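Local atomic coordinates of glucosamine-6-phosphate deaminase (Bacillus subtilis, PDB entry 2BKX), a protein that is an enzyme of the glucosamine-6-phosphate isomerase/6-phosphogluconolactonase family, built on a Rossmann-like alpha/beta fold. Residues L109-E117 with K149-L157; L131-I139 with G199-R207. One frame throughout, in Å; residues are numbered along the deposited sequence.

Interaction 1: residues L109-E117 with K149-L157; sequences LEAECRRYE and KSRTHVVTL
Glu-117 sends its CG anti to the backbone N (chi1 -175°) and then bends at chi2, which carries the carboxylate from the helix to Arg-151 and Thr-152. In Thr-152 the hydroxyl is anti to the carbonyl carbon (chi1 -59°), beside its own backbone N, and both groups bind one oxygen: OG1 of Thr-152 donates to Glu-117 OE1 over 2.8 Å, and Thr-152 N reaches that same OE1 at 2.9 Å. They come from opposite faces of the carboxylate plane, on the anti side. OE1 is further bonded to Thr-186 of helix 184-188. The other oxygen, Glu-117 OE2, forms a salt bridge with Arg-151 NH2 at 2.9 Å; the arginine approaches from above the carboxylate through NH2 alone, with the two planes 80° apart. One helical turn back, Cys-113 packs on the backbone, its SG 3.5 Å from His-153 C, while Val-154 CG2 touches both that sulfur and Leu-109 CB. Helix 109-122 lies across the start of strand 153-156, an edge of the mixed sheet, and the loop leading into it. Three hydrogen bonds on OE1 and an arginine on OE2 would be expected to stabilise a charged carboxylate and fix its rotation.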
ATOM      1  N   LEU A 109       5.159  20.709  -1.951  1.00 12.25           N
ATOM      2  CA  LEU A 109       4.575  19.363  -1.923  1.00 12.91           C
ATOM      3  C   LEU A 109       3.586  19.141  -3.070  1.00 12.73           C
ATOM      4  O   LEU A 109       3.492  18.038  -3.603  1.00 12.29           O
ATOM      5  CB  LEU A 109       3.907  19.136  -0.595  1.00 13.14           C
ATOM      6  CG  LEU A 109       4.876  19.117   0.579  1.00 14.25           C
ATOM      7  CD1 LEU A 109       4.036  18.970   1.808  1.00 17.81           C
ATOM      8  CD2 LEU A 109       5.914  18.018   0.483  1.00 15.57           C
ATOM      9  N   GLU A 110       2.884  20.189  -3.478  1.00 14.25           N
ATOM     10  CA  GLU A 110       2.008  20.088  -4.652  1.00 15.15           C
ATOM     11  C   GLU A 110       2.781  19.702  -5.929  1.00 13.34           C
ATOM     12  O   GLU A 110       2.359  18.821  -6.723  1.00 12.10           O
ATOM     13  CB  GLU A 110       1.281  21.422  -4.850  1.00 16.97           C
ATOM     14  CG  GLU A 110       0.070  21.574  -3.966  1.00 21.85           C
ATOM     15  CD  GLU A 110      -0.901  22.688  -4.435  1.00 23.95           C
ATOM     16  OE1 GLU A 110      -0.765  23.213  -5.587  1.00 33.94           O
ATOM     17  OE2 GLU A 110      -1.824  23.036  -3.655  1.00 34.92           O
ATOM     18  N   ALA A 111       3.900  20.381  -6.149  1.00 13.14           N
ATOM     19  CA  ALA A 111       4.737  20.077  -7.281  1.00 12.44           C
ATOM     20  C   ALA A 111       5.330  18.676  -7.202  1.00 11.20           C
ATOM     21  O   ALA A 111       5.389  17.964  -8.203  1.00 10.93           O
ATOM     22  CB  ALA A 111       5.860  21.129  -7.446  1.00 13.70           C
ATOM     23  N   GLU A 112       5.719  18.259  -6.003  1.00 10.33           N
ATOM     24  CA  GLU A 112       6.196  16.892  -5.809  1.00  9.58           C
ATOM     25  C   GLU A 112       5.156  15.873  -6.217  1.00  8.68           C
ATOM     26  O   GLU A 112       5.467  14.881  -6.871  1.00  8.79           O
ATOM     27  CB  GLU A 112       6.605  16.699  -4.343  1.00  9.64           C
ATOM     28  CG  GLU A 112       7.012  15.274  -3.969  1.00 10.09           C
ATOM     29  CD  GLU A 112       8.228  14.743  -4.669  1.00 13.36           C
ATOM     30  OE1 GLU A 112       9.017  15.553  -5.212  1.00 16.86           O
ATOM     31  OE2 GLU A 112       8.420  13.487  -4.635  1.00 14.47           O
ATOM     32  N   CYS A 113       3.918  16.123  -5.846  1.00  8.77           N
ATOM     33  CA  CYS A 113       2.822  15.199  -6.200  1.00  8.62           C
ATOM     34  C   CYS A 113       2.588  15.122  -7.711  1.00  8.21           C
ATOM     35  O   CYS A 113       2.380  14.048  -8.253  1.00  8.52           O
ATOM     36  CB  CYS A 113       1.551  15.592  -5.473  1.00  9.56           C
ATOM     37  SG  CYS A 113       1.595  15.147  -3.718  1.00 11.22           S
ATOM     38  N   ARG A 114       2.656  16.264  -8.399  1.00  8.93           N
ATOM     39  CA  ARG A 114       2.529  16.280  -9.851  1.00 11.10           C
ATOM     40  C   ARG A 114       3.655  15.508 -10.499  1.00 10.16           C
ATOM     41  O   ARG A 114       3.394  14.702 -11.392  1.00 11.20           O
ATOM     42  CB  ARG A 114       2.462  17.704 -10.407  1.00 11.80           C
ATOM     43  CG  ARG A 114       1.161  18.383 -10.130  1.00 13.86           C
ATOM     44  CD  ARG A 114       1.005  19.730 -10.855  1.00 17.94           C
ATOM     45  NE  ARG A 114       2.179  20.593 -10.774  1.00 22.70           N
ATOM     46  CZ  ARG A 114       2.331  21.626  -9.943  1.00 25.06           C
ATOM     47  NH1 ARG A 114       3.460  22.316  -9.962  1.00 24.85           N
ATOM     48  NH2 ARG A 114       1.383  21.969  -9.083  1.00 26.40           N
ATOM     49  N   ARG A 115       4.890  15.718 -10.043  1.00 10.54           N
ATOM     50  CA  ARG A 115       6.032  14.974 -10.618  1.00 11.70           C
ATOM     51  C   ARG A 115       5.921  13.492 -10.339  1.00  9.13           C
ATOM     52  O   ARG A 115       6.274  12.674 -11.179  1.00  8.96           O
ATOM     53  CB  ARG A 115       7.359  15.462 -10.055  1.00 12.66           C
ATOM     54  CG  ARG A 115       7.758  16.893 -10.467  1.00 15.73           C
ATOM     55  CD  ARG A 115       9.202  17.246 -10.030  1.00 18.12           C
ATOM     56  NE  ARG A 115       9.393  17.202  -8.568  1.00 22.63           N
ATOM     57  CZ  ARG A 115       9.316  18.251  -7.730  1.00 23.41           C
ATOM     58  NH1 ARG A 115       9.078  19.482  -8.192  1.00 23.44           N
ATOM     59  NH2 ARG A 115       9.478  18.078  -6.409  1.00 19.85           N
ATOM     60  N   TYR A 116       5.390  13.131  -9.178  1.00  8.33           N
ATOM     61  CA  TYR A 116       5.287  11.716  -8.823  1.00  7.76           C
ATOM     62  C   TYR A 116       4.283  11.035  -9.722  1.00  8.07           C
ATOM     63  O   TYR A 116       4.515   9.920 -10.197  1.00  8.17           O
ATOM     64  CB  TYR A 116       4.901  11.555  -7.356  1.00  7.86           C
ATOM     65  CG  TYR A 116       5.124  10.129  -6.815  1.00  6.61           C
ATOM     66  CD1 TYR A 116       6.381   9.671  -6.544  1.00  6.81           C
ATOM     67  CD2 TYR A 116       4.056   9.258  -6.593  1.00  7.03           C
ATOM     68  CE1 TYR A 116       6.584   8.419  -6.006  1.00  6.74           C
ATOM     69  CE2 TYR A 116       4.229   7.985  -6.095  1.00  6.62           C
ATOM     70  CZ  TYR A 116       5.515   7.568  -5.794  1.00  6.31           C
ATOM     71  OH  TYR A 116       5.794   6.316  -5.266  1.00  7.26           O
ATOM     72  N   GLU A 117       3.141  11.690  -9.940  1.00  8.53           N
ATOM     73  CA  GLU A 117       2.124  11.118 -10.815  1.00  9.15           C
ATOM     74  C   GLU A 117       2.691  10.946 -12.221  1.00  8.35           C
ATOM     75  O   GLU A 117       2.456   9.948 -12.892  1.00  9.08           O
ATOM     76  CB  GLU A 117       0.879  11.988 -10.838  1.00  9.85           C
ATOM     77  CG  GLU A 117      -0.291  11.412 -11.634  1.00  9.89           C
ATOM     78  CD  GLU A 117      -0.987  10.245 -10.971  1.00 11.13           C
ATOM     79  OE1 GLU A 117      -1.136  10.228  -9.720  1.00  9.26           O
ATOM     80  OE2 GLU A 117      -1.446   9.334 -11.690  1.00 14.02           O
ATOM     81  N   LYS A 149     -11.616   9.936  -9.091  1.00  6.28           N
ATOM     82  CA  LYS A 149     -10.737  10.447 -10.132  1.00  6.33           C
ATOM     83  C   LYS A 149      -9.444  11.060  -9.580  1.00  5.85           C
ATOM     84  O   LYS A 149      -8.599  11.560 -10.342  1.00  6.08           O
ATOM     85  CB  LYS A 149     -11.461  11.489 -10.992  1.00  6.96           C
ATOM     86  CG  LYS A 149     -12.643  10.912 -11.714  1.00  9.71           C
ATOM     87  CD  LYS A 149     -13.314  11.903 -12.666  1.00  9.04           C
ATOM     88  CE  LYS A 149     -14.538  11.254 -13.321  1.00 12.97           C
ATOM     89  NZ  LYS A 149     -15.037  12.002 -14.498  1.00 16.19           N
ATOM     90  N   SER A 150      -9.257  11.027  -8.258  1.00  6.00           N
ATOM     91  CA  SER A 150      -8.099  11.662  -7.662  1.00  6.24           C
ATOM     92  C   SER A 150      -6.788  11.074  -8.154  1.00  5.67           C
ATOM     93  O   SER A 150      -6.690   9.875  -8.442  1.00  6.69           O
ATOM     94  CB  SER A 150      -8.179  11.542  -6.145  1.00  5.78           C
ATOM     95  OG  SER A 150      -8.281  10.220  -5.688  1.00  6.75           O
ATOM     96  N   ARG A 151      -5.788  11.953  -8.223  1.00  6.24           N
ATOM     97  CA  ARG A 151      -4.417  11.620  -8.599  1.00  6.39           C
ATOM     98  C   ARG A 151      -3.512  11.882  -7.387  1.00  6.23           C
ATOM     99  O   ARG A 151      -4.024  12.181  -6.307  1.00  7.65           O
ATOM    100  CB  ARG A 151      -4.018  12.446  -9.819  1.00  7.81           C
ATOM    101  CG  ARG A 151      -4.810  12.067 -11.061  1.00 10.49           C
ATOM    102  CD  ARG A 151      -4.295  10.815 -11.702  1.00 13.32           C
ATOM    103  NE  ARG A 151      -5.040  10.493 -12.926  1.00 15.38           N
ATOM    104  CZ  ARG A 151      -4.716   9.525 -13.726  1.00 15.92           C
ATOM    105  NH1 ARG A 151      -5.463   9.286 -14.814  1.00 18.70           N
ATOM    106  NH2 ARG A 151      -3.691   8.750 -13.429  1.00 18.61           N
ATOM    107  N   THR A 152      -2.196  11.728  -7.535  1.00  6.33           N
ATOM    108  CA  THR A 152      -1.327  11.872  -6.383  1.00  6.61           C
ATOM    109  C   THR A 152      -1.527  13.283  -5.824  1.00  6.35           C
ATOM    110  O   THR A 152      -1.559  14.271  -6.588  1.00  8.21           O
ATOM    111  CB  THR A 152       0.141  11.611  -6.775  1.00  6.82           C
ATOM    112  OG1 THR A 152       0.303  10.283  -7.321  1.00  7.46           O
ATOM    113  CG2 THR A 152       1.044  11.746  -5.606  1.00  6.93           C
ATOM    114  N   HIS A 153      -1.673  13.406  -4.502  1.00  5.94           N
ATOM    115  CA  HIS A 153      -2.021  14.678  -3.889  1.00  6.46           C
ATOM    116  C   HIS A 153      -1.658  14.730  -2.423  1.00  6.64           C
ATOM    117  O   HIS A 153      -1.424  13.689  -1.807  1.00  6.91           O
ATOM    118  CB  HIS A 153      -3.503  15.019  -4.111  1.00  6.74           C
ATOM    119  CG  HIS A 153      -4.483  14.116  -3.422  1.00  8.06           C
ATOM    120  ND1 HIS A 153      -4.682  12.809  -3.782  1.00  9.81           N
ATOM    121  CD2 HIS A 153      -5.382  14.375  -2.447  1.00 12.64           C
ATOM    122  CE1 HIS A 153      -5.616  12.277  -3.005  1.00  8.69           C
ATOM    123  NE2 HIS A 153      -6.049  13.205  -2.175  1.00 12.71           N
ATOM    124  N   VAL A 154      -1.634  15.965  -1.906  1.00  7.44           N
ATOM    125  CA  VAL A 154      -1.453  16.272  -0.502  1.00  7.83           C
ATOM    126  C   VAL A 154      -2.776  16.168   0.212  1.00  7.85           C
ATOM    127  O   VAL A 154      -3.770  16.706  -0.238  1.00  9.87           O
ATOM    128  CB  VAL A 154      -0.869  17.675  -0.304  1.00  8.72           C
ATOM    129  CG1 VAL A 154      -0.619  17.980   1.177  1.00  9.27           C
ATOM    130  CG2 VAL A 154       0.437  17.787  -1.058  1.00 10.44           C
ATOM    131  N   VAL A 155      -2.789  15.433   1.320  1.00  8.09           N
ATOM    132  CA  VAL A 155      -3.973  15.187   2.129  1.00  8.51           C
ATOM    133  C   VAL A 155      -3.764  15.528   3.581  1.00  8.61           C
ATOM    134  O   VAL A 155      -2.652  15.424   4.105  1.00  9.53           O
ATOM    135  CB  VAL A 155      -4.428  13.718   2.020  1.00  8.66           C
ATOM    136  CG1 VAL A 155      -4.766  13.426   0.566  1.00 11.00           C
ATOM    137  CG2 VAL A 155      -3.350  12.743   2.556  1.00  8.96           C
ATOM    138  N   THR A 156      -4.858  15.932   4.222  1.00  9.46           N
ATOM    139  CA  THR A 156      -4.878  16.098   5.663  1.00  9.81           C
ATOM    140  C   THR A 156      -5.442  14.798   6.221  1.00  9.69           C
ATOM    141  O   THR A 156      -6.556  14.418   5.904  1.00 11.14           O
ATOM    142  CB  THR A 156      -5.738  17.322   6.062  1.00 11.56           C
ATOM    143  OG1 THR A 156      -5.163  18.482   5.475  1.00 15.31           O
ATOM    144  CG2 THR A 156      -5.841  17.502   7.567  1.00 13.33           C
ATOM    145  N   LEU A 157      -4.667  14.110   7.041  1.00  8.94           N
ATOM    146  CA  LEU A 157      -5.072  12.847   7.587  1.00  9.05           C
ATOM    147  C   LEU A 157      -6.267  12.987   8.530  1.00  9.52           C
ATOM    148  O   LEU A 157      -6.366  13.913   9.348  1.00  9.67           O
ATOM    149  CB  LEU A 157      -3.927  12.184   8.338  1.00  9.43           C
ATOM    150  CG  LEU A 157      -2.682  11.918   7.487  1.00  7.77           C
ATOM    151  CD1 LEU A 157      -1.594  11.340   8.360  1.00  9.37           C
ATOM    152  CD2 LEU A 157      -2.957  10.955   6.362  1.00  9.67           C
TER

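Interaction 2: residues L131-I139 with G199-R207; sequences LGIGRNGHI and GKSKAEAVR. With F6R (fructose -6-phosphate), chain C.
Ile-133 meets Lys-202 through its carbonyl: Lys-202 NZ donates to Ile-133 O over 2.8 Å, nearly in line with the C=O bond (167°). The lysine chain folds at chi2 and again at chi4 (61°), turning its ammonium back toward the loop, where it also gives a 2.7 Å hydrogen bond from NZ to O2P of fructose-6-phosphate. On its side-chain end Ile-133 lays CD1 against Ala-205 CB. Gly-134 opens a type I beta turn that closes at Gly-137, and its O lies 3.7 Å from Ala-205 CB, the methyl resting against the carbonyls of Gly-134 and Arg-135. Arg-135 runs extended alongside Ser-201, and a water accepts from Ala-205 N within bonding range of Arg-135 O and Ser-201 O. This loop follows strand 128-131, and the facing 3-10 turn and helix follow its parallel neighbour 193-197, so the ligand lies by the C-terminal ends of the strands, as in Rossmann-like folds. Asn-136 forms an Asx turn, its OD1 taking the N-H of His-138 at 3.0 Å. His-138 then directs NE2 to the ligand's O5 at 2.7 Å, edge-on and in the ring plane, while its ND1 is held by Glu-143.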
ATOM      1  N   LEU A 131      -2.074  -3.087  -1.473  1.00  4.52           N
ATOM      2  CA  LEU A 131      -2.811  -2.138  -0.667  1.00  4.42           C
ATOM      3  C   LEU A 131      -3.080  -2.739   0.698  1.00  5.20           C
ATOM      4  O   LEU A 131      -3.183  -3.955   0.857  1.00  4.69           O
ATOM      5  CB  LEU A 131      -4.201  -1.850  -1.270  1.00  5.39           C
ATOM      6  CG  LEU A 131      -4.267  -1.217  -2.598  1.00  6.01           C
ATOM      7  CD1 LEU A 131      -5.725  -1.086  -3.067  1.00  6.71           C
ATOM      8  CD2 LEU A 131      -3.585   0.153  -2.614  1.00  6.26           C
ATOM      9  N   GLY A 132      -3.201  -1.863   1.669  1.00  5.03           N
ATOM     10  CA  GLY A 132      -3.928  -2.193   2.904  1.00  5.21           C
ATOM     11  C   GLY A 132      -5.223  -1.395   2.945  1.00  5.60           C
ATOM     12  O   GLY A 132      -5.583  -0.734   1.957  1.00  6.47           O
ATOM     13  N   ILE A 133      -5.941  -1.462   4.055  1.00  5.60           N
ATOM     14  CA  ILE A 133      -7.201  -0.737   4.216  1.00  6.10           C
ATOM     15  C   ILE A 133      -7.213  -0.063   5.566  1.00  5.39           C
ATOM     16  O   ILE A 133      -6.839  -0.659   6.567  1.00  6.77           O
ATOM     17  CB  ILE A 133      -8.436  -1.661   4.033  1.00  5.36           C
ATOM     18  CG1 ILE A 133      -9.701  -0.865   3.813  1.00  6.35           C
ATOM     19  CG2 ILE A 133      -8.590  -2.660   5.162  1.00  6.73           C
ATOM     20  CD1 ILE A 133     -10.890  -1.674   3.302  1.00  7.52           C
ATOM     21  N   GLY A 134      -7.643   1.179   5.587  1.00  6.73           N
ATOM     22  CA  GLY A 134      -7.810   1.852   6.850  1.00  6.92           C
ATOM     23  C   GLY A 134      -9.013   1.321   7.588  1.00  7.87           C
ATOM     24  O   GLY A 134      -9.932   0.724   6.997  1.00  7.16           O
ATOM     25  N   ARG A 135      -9.078   1.659   8.867  1.00  8.59           N
ATOM     26  CA  ARG A 135     -10.222   1.297   9.660  1.00  9.61           C
ATOM     27  C   ARG A 135     -11.486   1.906   9.071  1.00  9.25           C
ATOM     28  O   ARG A 135     -12.580   1.345   9.226  1.00 11.02           O
ATOM     29  CB  ARG A 135     -10.045   1.749  11.128  1.00  9.98           C
ATOM     30  CG  ARG A 135      -8.915   1.084  11.852  0.50 11.91           C
ATOM     31  CD  ARG A 135      -8.696   1.738  13.229  0.50 13.65           C
ATOM     32  NE  ARG A 135      -7.550   1.124  13.891  0.50 16.36           N
ATOM     33  CZ  ARG A 135      -7.056   1.451  15.082  0.50 18.51           C
ATOM     34  NH1 ARG A 135      -5.998   0.795  15.539  0.50 16.97           N
ATOM     35  NH2 ARG A 135      -7.607   2.405  15.825  0.50 21.67           N
ATOM     36  N   ASN A 136     -11.338   3.057   8.406  1.00  8.53           N
ATOM     37  CA  ASN A 136     -12.404   3.782   7.762  1.00  8.65           C
ATOM     38  C   ASN A 136     -12.536   3.526   6.253  1.00  8.51           C
ATOM     39  O   ASN A 136     -13.219   4.262   5.547  1.00  8.94           O
ATOM     40  CB  ASN A 136     -12.227   5.301   7.972  1.00  8.74           C
ATOM     41  CG  ASN A 136     -10.954   5.837   7.355  1.00  8.57           C
ATOM     42  OD1 ASN A 136     -10.192   5.090   6.734  1.00  9.73           O
ATOM     43  ND2 ASN A 136     -10.721   7.133   7.506  1.00  8.23           N
ATOM     44  N   GLY A 137     -11.850   2.505   5.751  1.00  7.98           N
ATOM     45  CA  GLY A 137     -11.906   2.196   4.341  1.00  6.99           C
ATOM     46  C   GLY A 137     -10.948   2.945   3.441  1.00  6.43           C
ATOM     47  O   GLY A 137     -10.966   2.736   2.234  1.00  6.98           O
ATOM     48  N   HIS A 138     -10.047   3.755   4.012  1.00  5.69           N
ATOM     49  CA  HIS A 138      -9.093   4.423   3.145  1.00  5.18           C
ATOM     50  C   HIS A 138      -8.211   3.430   2.424  1.00  4.63           C
ATOM     51  O   HIS A 138      -7.933   2.348   2.914  1.00  5.32           O
ATOM     52  CB  HIS A 138      -8.293   5.537   3.841  1.00  5.58           C
ATOM     53  CG  HIS A 138      -7.245   5.122   4.827  1.00  6.52           C
ATOM     54  ND1 HIS A 138      -7.103   5.788   6.016  1.00  7.93           N
ATOM     55  CD2 HIS A 138      -6.263   4.199   4.803  1.00  6.23           C
ATOM     56  CE1 HIS A 138      -6.081   5.282   6.689  1.00  7.74           C
ATOM     57  NE2 HIS A 138      -5.546   4.321   5.966  1.00  7.31           N
ATOM     58  N   ILE A 139      -7.750   3.836   1.257  1.00  5.67           N
ATOM     59  CA  ILE A 139      -6.706   3.144   0.488  1.00  5.01           C
ATOM     60  C   ILE A 139      -5.661   4.197   0.151  1.00  5.96           C
ATOM     61  O   ILE A 139      -5.989   5.336  -0.123  1.00  6.24           O
ATOM     62  CB  ILE A 139      -7.230   2.369  -0.736  1.00  6.31           C
ATOM     63  CG1 ILE A 139      -8.023   3.263  -1.670  1.00  7.61           C
ATOM     64  CG2 ILE A 139      -8.064   1.177  -0.268  1.00  6.02           C
ATOM     65  CD1 ILE A 139      -8.422   2.616  -3.014  1.00  6.50           C
ATOM     66  N   GLY A 199      -6.723  -8.752  11.004  1.00  7.66           N
ATOM     67  CA  GLY A 199      -6.987  -8.357  12.369  1.00  8.59           C
ATOM     68  C   GLY A 199      -8.358  -7.776  12.619  1.00 10.00           C
ATOM     69  O   GLY A 199      -9.004  -7.229  11.729  1.00  9.48           O
ATOM     70  N   LYS A 200      -8.779  -7.865  13.888  1.00 11.51           N
ATOM     71  CA  LYS A 200     -10.104  -7.395  14.325  1.00 12.75           C
ATOM     72  C   LYS A 200     -10.375  -5.918  14.060  1.00 11.58           C
ATOM     73  O   LYS A 200     -11.533  -5.516  13.829  1.00 12.15           O
ATOM     74  CB  LYS A 200     -10.235  -7.701  15.827  1.00 14.40           C
ATOM     75  CG  LYS A 200     -11.533  -7.390  16.466  1.00 18.60           C
ATOM     76  CD  LYS A 200     -11.566  -8.014  17.876  1.00 20.07           C
ATOM     77  CE  LYS A 200     -12.410  -7.167  18.846  1.00 25.75           C
ATOM     78  NZ  LYS A 200     -11.842  -7.246  20.232  1.00 28.07           N
ATOM     79  N   SER A 201      -9.335  -5.090  14.056  1.00 10.55           N
ATOM     80  CA  SER A 201      -9.528  -3.673  13.814  1.00 10.20           C
ATOM     81  C   SER A 201     -10.091  -3.348  12.449  1.00  9.41           C
ATOM     82  O   SER A 201     -10.603  -2.247  12.273  1.00 10.31           O
ATOM     83  CB  SER A 201      -8.237  -2.894  14.028  1.00 11.02           C
ATOM     84  OG  SER A 201      -7.353  -2.989  12.930  1.00 13.17           O
ATOM     85  N   LYS A 202      -9.992  -4.294  11.502  1.00  8.76           N
ATOM     86  CA  LYS A 202     -10.471  -4.107  10.144  1.00  7.93           C
ATOM     87  C   LYS A 202     -11.793  -4.806   9.847  1.00  7.90           C
ATOM     88  O   LYS A 202     -12.283  -4.762   8.703  1.00  7.72           O
ATOM     89  CB  LYS A 202      -9.415  -4.609   9.146  1.00  7.31           C
ATOM     90  CG  LYS A 202      -8.028  -4.010   9.359  1.00  7.91           C
ATOM     91  CD  LYS A 202      -8.013  -2.480   9.338  1.00  6.94           C
ATOM     92  CE  LYS A 202      -6.602  -1.920   9.520  1.00  6.28           C
ATOM     93  NZ  LYS A 202      -5.639  -2.349   8.422  1.00  6.11           N
ATOM     94  N   ALA A 203     -12.374  -5.487  10.841  1.00  8.07           N
ATOM     95  CA  ALA A 203     -13.556  -6.288  10.579  1.00  8.12           C
ATOM     96  C   ALA A 203     -14.746  -5.451  10.092  1.00  8.49           C
ATOM     97  O   ALA A 203     -15.514  -5.898   9.234  1.00  8.90           O
ATOM     98  CB  ALA A 203     -13.911  -7.132  11.796  1.00  9.92           C
ATOM     99  N   GLU A 204     -14.919  -4.250  10.632  1.00  8.67           N
ATOM    100  CA  GLU A 204     -15.998  -3.379  10.142  1.00  9.90           C
ATOM    101  C   GLU A 204     -15.756  -2.921   8.703  1.00  9.76           C
ATOM    102  O   GLU A 204     -16.693  -2.883   7.893  1.00  9.56           O
ATOM    103  CB  GLU A 204     -16.212  -2.176  11.085  1.00 10.94           C
ATOM    104  CG  GLU A 204     -16.775  -2.602  12.436  1.00 15.24           C
ATOM    105  CD  GLU A 204     -16.754  -1.536  13.504  0.50 15.03           C
ATOM    106  OE1 GLU A 204     -16.861  -0.329  13.184  0.50 20.06           O
ATOM    107  OE2 GLU A 204     -16.620  -1.930  14.677  0.50 19.00           O
ATOM    108  N   ALA A 205     -14.498  -2.605   8.371  1.00  8.50           N
ATOM    109  CA  ALA A 205     -14.165  -2.232   6.995  1.00  8.56           C
ATOM    110  C   ALA A 205     -14.397  -3.399   6.031  1.00  7.66           C
ATOM    111  O   ALA A 205     -14.891  -3.219   4.927  1.00  8.20           O
ATOM    112  CB  ALA A 205     -12.779  -1.692   6.899  1.00  8.75           C
ATOM    113  N   VAL A 206     -14.039  -4.601   6.454  1.00  7.56           N
ATOM    114  CA  VAL A 206     -14.284  -5.777   5.612  1.00  7.10           C
ATOM    115  C   VAL A 206     -15.779  -5.917   5.327  1.00  7.07           C
ATOM    116  O   VAL A 206     -16.187  -6.174   4.196  1.00  7.08           O
ATOM    117  CB  VAL A 206     -13.711  -7.062   6.256  1.00  7.28           C
ATOM    118  CG1 VAL A 206     -14.243  -8.310   5.581  1.00  8.28           C
ATOM    119  CG2 VAL A 206     -12.190  -7.035   6.204  1.00  7.00           C
ATOM    120  N   ARG A 207     -16.591  -5.777   6.369  1.00  7.46           N
ATOM    121  CA  ARG A 207     -18.041  -5.860   6.183  1.00  7.52           C
ATOM    122  C   ARG A 207     -18.545  -4.862   5.151  1.00  8.40           C
ATOM    123  O   ARG A 207     -19.309  -5.208   4.253  1.00  8.18           O
ATOM    124  CB  ARG A 207     -18.766  -5.663   7.521  1.00  8.25           C
ATOM    125  CG  ARG A 207     -20.262  -5.868   7.429  1.00  8.44           C
ATOM    126  CD  ARG A 207     -20.935  -5.552   8.761  1.00 10.22           C
ATOM    127  NE  ARG A 207     -22.386  -5.665   8.709  1.00 12.89           N
ATOM    128  CZ  ARG A 207     -23.039  -6.801   8.885  1.00 11.01           C
ATOM    129  NH1 ARG A 207     -24.375  -6.825   8.797  1.00 13.51           N
ATOM    130  NH2 ARG A 207     -22.371  -7.925   9.137  1.00 13.30           N
TER
HETATM  131  C1  F6R C1243      -0.036   1.874   3.239  1.00 16.24           C
HETATM  132  C2  F6R C1243      -1.248   2.783   3.197  1.00 12.72           C
HETATM  133  C3  F6R C1243      -2.400   2.781   4.211  1.00  8.62           C
HETATM  134  C4  F6R C1243      -2.447   1.519   5.094  1.00  6.82           C
HETATM  135  C5  F6R C1243      -3.607   1.506   6.076  1.00  7.20           C
HETATM  136  C6  F6R C1243      -3.579   0.265   6.962  1.00  6.19           C
HETATM  137  O1  F6R C1243       1.040   2.369   2.420  1.00 14.45           O
HETATM  138  O2  F6R C1243      -1.323   3.536   2.250  1.00 18.38           O
HETATM  139  O3  F6R C1243      -3.624   2.804   3.498  1.00  8.67           O
HETATM  140  O4  F6R C1243      -2.542   0.383   4.241  1.00  7.31           O
HETATM  141  O5  F6R C1243      -3.640   2.683   6.874  1.00  7.57           O
HETATM  142  O6  F6R C1243      -2.415   0.330   7.800  1.00  5.77           O
HETATM  143  P   F6R C1243      -2.004  -0.952   8.656  1.00  5.35           P
HETATM  144  O1P F6R C1243      -1.533  -1.991   7.675  1.00  5.89           O
HETATM  145  O2P F6R C1243      -3.256  -1.402   9.359  1.00  6.22           O
HETATM  146  O3P F6R C1243      -0.913  -0.518   9.580  1.00  5.38           O
HETATM  147  O   HOH W   1     -12.690  -1.444  10.325  1.00 12.94           O
HETATM  148  O   HOH W   2      -5.876  -0.587  12.889  1.00 18.23           O

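Along the chain the two interactions interleave: 109-117, then 131-139, then 149-157, then 199-207. Their centres are 23 Å apart and their nearest atoms about 6 Å, without touching. One mixed sheet ties them together: strand 128-131 runs into the loop of interaction 2, strand 153-156 belongs to interaction 1, and strand 193-197, parallel to 128-131, leads to residues 199-207. Helix 109-122 immediately precedes strand 128-131, so the chain passes from interaction 1 into interaction 2 and back, then on to interaction 2 again. Interaction 2 holds four residues of the fructose-6-phosphate pocket, whereas interaction 1 packs a helix against strand 153-156 and the loop before it, with the side chain of Tyr-116 about 10 Å from the ligand.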